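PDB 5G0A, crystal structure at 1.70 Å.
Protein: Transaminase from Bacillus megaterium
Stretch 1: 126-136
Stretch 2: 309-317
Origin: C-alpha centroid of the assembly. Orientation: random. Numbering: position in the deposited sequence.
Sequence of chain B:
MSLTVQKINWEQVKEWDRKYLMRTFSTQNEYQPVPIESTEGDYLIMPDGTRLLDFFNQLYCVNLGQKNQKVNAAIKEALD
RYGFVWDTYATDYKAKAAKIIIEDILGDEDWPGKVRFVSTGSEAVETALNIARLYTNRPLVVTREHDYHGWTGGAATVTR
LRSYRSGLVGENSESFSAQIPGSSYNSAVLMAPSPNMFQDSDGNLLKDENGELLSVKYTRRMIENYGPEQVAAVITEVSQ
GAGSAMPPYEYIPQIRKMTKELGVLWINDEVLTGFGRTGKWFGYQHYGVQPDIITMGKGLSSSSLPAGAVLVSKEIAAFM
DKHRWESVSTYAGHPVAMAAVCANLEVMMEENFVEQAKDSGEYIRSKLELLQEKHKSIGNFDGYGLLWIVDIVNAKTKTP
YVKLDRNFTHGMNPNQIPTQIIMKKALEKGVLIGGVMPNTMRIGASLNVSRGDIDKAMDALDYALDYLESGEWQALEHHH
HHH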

# COMPACT_ATOMS: atom_id res chain seq x y z
N GLU B 126 -3.62 11.06 -14.50
CA GLU B 126 -4.25 10.95 -13.16
C GLU B 126 -5.77 10.86 -13.29
O GLU B 126 -6.43 10.02 -12.64
CB GLU B 126 -3.89 12.14 -12.24
CG GLU B 126 -2.39 12.31 -11.95
CD GLU B 126 -1.89 11.41 -10.82
OE1 GLU B 126 -2.70 10.78 -10.12
OE2 GLU B 126 -0.66 11.35 -10.64
N THR B 127 -6.32 11.71 -14.14
CA THR B 127 -7.76 11.79 -14.28
C THR B 127 -8.31 10.49 -14.90
O THR B 127 -9.32 9.97 -14.45
CB THR B 127 -8.16 13.02 -15.12
OG1 THR B 127 -7.57 14.19 -14.52
CG2 THR B 127 -9.68 13.20 -15.10
N ALA B 128 -7.64 10.00 -15.93
CA ALA B 128 -8.02 8.77 -16.60
C ALA B 128 -8.00 7.59 -15.63
O ALA B 128 -8.90 6.76 -15.67
CB ALA B 128 -7.08 8.47 -17.74
N LEU B 129 -6.96 7.50 -14.80
CA LEU B 129 -6.90 6.40 -13.83
C LEU B 129 -8.08 6.49 -12.86
O LEU B 129 -8.73 5.48 -12.59
CB LEU B 129 -5.58 6.45 -13.05
CG LEU B 129 -4.34 6.19 -13.93
CD1 LEU B 129 -3.09 6.49 -13.09
CD2 LEU B 129 -4.29 4.79 -14.55
N ASN B 130 -8.35 7.69 -12.35
CA ASN B 130 -9.48 7.91 -11.45
C ASN B 130 -10.80 7.47 -12.09
O ASN B 130 -11.63 6.78 -11.45
CB ASN B 130 -9.56 9.38 -11.02
CG ASN B 130 -8.39 9.80 -10.14
OD1 ASN B 130 -7.63 8.95 -9.66
ND2 ASN B 130 -8.25 11.11 -9.90
N ILE B 131 -11.02 7.88 -13.34
CA ILE B 131 -12.27 7.58 -14.02
C ILE B 131 -12.41 6.08 -14.30
O ILE B 131 -13.49 5.52 -14.06
CB ILE B 131 -12.42 8.38 -15.34
CG1 ILE B 131 -12.61 9.87 -15.04
CG2 ILE B 131 -13.60 7.86 -16.17
CD1 ILE B 131 -12.30 10.76 -16.25
N ALA B 132 -11.33 5.45 -14.79
CA ALA B 132 -11.38 4.01 -15.09
C ALA B 132 -11.74 3.23 -13.82
O ALA B 132 -12.57 2.34 -13.85
CB ALA B 132 -10.05 3.50 -15.66
N ARG B 133 -11.11 3.59 -12.71
CA ARG B 133 -11.38 2.91 -11.43
C ARG B 133 -12.77 3.16 -10.92
O ARG B 133 -13.43 2.22 -10.44
CB ARG B 133 -10.30 3.29 -10.38
CG ARG B 133 -8.95 2.73 -10.78
CD ARG B 133 -7.81 3.35 -9.94
NE ARG B 133 -6.66 2.45 -9.92
CZ ARG B 133 -5.39 2.84 -9.94
NH1 ARG B 133 -5.07 4.14 -10.00
NH2 ARG B 133 -4.44 1.91 -9.89
N LEU B 134 -13.26 4.40 -11.03
CA LEU B 134 -14.62 4.70 -10.60
C LEU B 134 -15.66 3.99 -11.49
O LEU B 134 -16.63 3.42 -10.96
CB LEU B 134 -14.92 6.19 -10.59
CG LEU B 134 -14.29 7.00 -9.43
CD1 LEU B 134 -14.26 8.48 -9.79
CD2 LEU B 134 -14.93 6.76 -8.05
N TYR B 135 -15.45 4.03 -12.80
CA TYR B 135 -16.46 3.42 -13.71
C TYR B 135 -16.58 1.91 -13.46
O TYR B 135 -17.69 1.34 -13.39
CB TYR B 135 -16.06 3.69 -15.17
CG TYR B 135 -16.98 3.00 -16.15
CD1 TYR B 135 -18.24 3.53 -16.44
CD2 TYR B 135 -16.61 1.79 -16.73
CE1 TYR B 135 -19.09 2.88 -17.32
CE2 TYR B 135 -17.45 1.13 -17.62
CZ TYR B 135 -18.67 1.68 -17.90
OH TYR B 135 -19.48 0.98 -18.77
N THR B 136 -15.43 1.26 -13.35
CA THR B 136 -15.42 -0.20 -13.19
C THR B 136 -15.66 -0.59 -11.73
O THR B 136 -16.02 -1.74 -11.46
CB THR B 136 -14.11 -0.83 -13.65
OG1 THR B 136 -13.03 -0.29 -12.85
CG2 THR B 136 -13.85 -0.61 -15.20
N ALA B 309 -5.72 16.78 -21.39
CA ALA B 309 -7.13 16.42 -21.43
C ALA B 309 -7.29 14.93 -21.35
O ALA B 309 -6.42 14.18 -21.80
CB ALA B 309 -7.78 16.90 -22.73
N VAL B 310 -8.47 14.53 -20.89
CA VAL B 310 -8.87 13.13 -21.01
C VAL B 310 -10.17 13.07 -21.79
O VAL B 310 -11.06 13.90 -21.60
CB VAL B 310 -8.95 12.45 -19.60
CG1 VAL B 310 -9.97 13.16 -18.71
CG2 VAL B 310 -9.32 10.98 -19.75
N LEU B 311 -10.28 12.09 -22.69
CA LEU B 311 -11.50 11.87 -23.46
C LEU B 311 -11.97 10.45 -23.14
O LEU B 311 -11.20 9.51 -23.26
CB LEU B 311 -11.22 11.99 -24.95
CG LEU B 311 -12.35 11.54 -25.91
CD1 LEU B 311 -13.59 12.42 -25.73
CD2 LEU B 311 -11.82 11.57 -27.35
N VAL B 312 -13.21 10.36 -22.68
CA VAL B 312 -13.78 9.07 -22.29
C VAL B 312 -14.92 8.71 -23.24
O VAL B 312 -15.54 9.60 -23.85
CB VAL B 312 -14.33 9.08 -20.84
CG1 VAL B 312 -13.26 9.54 -19.83
CG2 VAL B 312 -15.60 9.94 -20.70
N SER B 313 -15.19 7.41 -23.34
CA SER B 313 -16.26 6.87 -24.22
C SER B 313 -17.65 7.36 -23.83
O SER B 313 -17.88 7.83 -22.72
CB SER B 313 -16.22 5.34 -24.20
OG SER B 313 -16.60 4.86 -22.91
N LYS B 314 -18.61 7.21 -24.75
CA LYS B 314 -19.98 7.55 -24.46
C LYS B 314 -20.51 6.79 -23.24
O LYS B 314 -21.23 7.35 -22.43
CB LYS B 314 -20.85 7.24 -25.68
CG LYS B 314 -20.54 8.15 -26.86
CD LYS B 314 -21.52 7.93 -28.01
CE LYS B 314 -21.40 9.06 -29.02
NZ LYS B 314 -20.19 8.97 -29.86
N GLU B 315 -20.15 5.52 -23.12
CA GLU B 315 -20.67 4.73 -21.99
C GLU B 315 -20.07 5.21 -20.66
O GLU B 315 -20.78 5.29 -19.67
CB GLU B 315 -20.53 3.21 -22.21
CG GLU B 315 -19.16 2.63 -22.03
CD GLU B 315 -19.13 1.10 -22.00
OE1 GLU B 315 -20.19 0.41 -22.05
OE2 GLU B 315 -18.00 0.58 -21.93
N ILE B 316 -18.78 5.53 -20.66
CA ILE B 316 -18.14 6.08 -19.45
C ILE B 316 -18.73 7.44 -19.07
O ILE B 316 -19.09 7.68 -17.91
CB ILE B 316 -16.60 6.09 -19.57
CG1 ILE B 316 -16.08 4.64 -19.65
CG2 ILE B 316 -15.98 6.85 -18.39
CD1 ILE B 316 -14.59 4.55 -20.01
N ALA B 317 -18.86 8.32 -20.06
CA ALA B 317 -19.51 9.62 -19.85
C ALA B 317 -20.92 9.51 -19.29
O ALA B 317 -21.30 10.26 -18.40
CB ALA B 317 -19.51 10.43 -21.14

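How does the strand of stretch 2 meet the helix of stretch 1? The two run in roughly the same direction, their axes 28° apart and 8.4 Å at closest approach. No hydrogen bond crosses between the stretches; within the helix, the amides from Asn-130 to Thr-136 bond to carbonyls four residues back, and the contact with stretch 2 is made chiefly by side chains. Along the strand they alternate, Ala-309 and Leu-311 pointing away, Val-310 and Val-312 toward the helix.

What does Val-310 find there? Its two methyls reach different neighbours on the helix. CG1 lies 3.6 Å from Thr-127 CG2 and 4.2 Å from Ile-131 CD1, while CG2 sits 3.9 Å from Ala-128 CB. Thr-127 thus offers a methyl to this apolar patch, and its OG1 is hydrogen-bonded elsewhere in the structure. The small side chain of Ala-128 accompanies a close backbone approach, with its CA 6.3 Å from Val-310 CA.

How does the contact continue as the strand gives way to a helix? Val-312 CG1 packs 3.9 Å from Ile-131 CD1, so one isoleucine methyl touches both strand valines. Ser-313 then caps the new helix: Ile-316 N donates to Ser-313 OG at 3.2 Å, nearly straight at 163°, satisfying an amide in the first turn.

What do Glu-315 and Ile-316 bring to the far end? The end of the Glu-315 side chain comes near the tyrosine hydroxyl, with Tyr-135 OH 3.3 Å from Glu-315 CD. Although Tyr-135 OH is 3.4 Å from Glu-315 OE1, the angle is too poor for a hydrogen bond. Ile-316 CG2 meets Ile-131 CG2 at a tight 3.4 Å, and Ile-316 CG1 stands over one face of the Tyr-135 ring, 3.9 Å from its centroid and only 8° off the normal, a CH-pi contact.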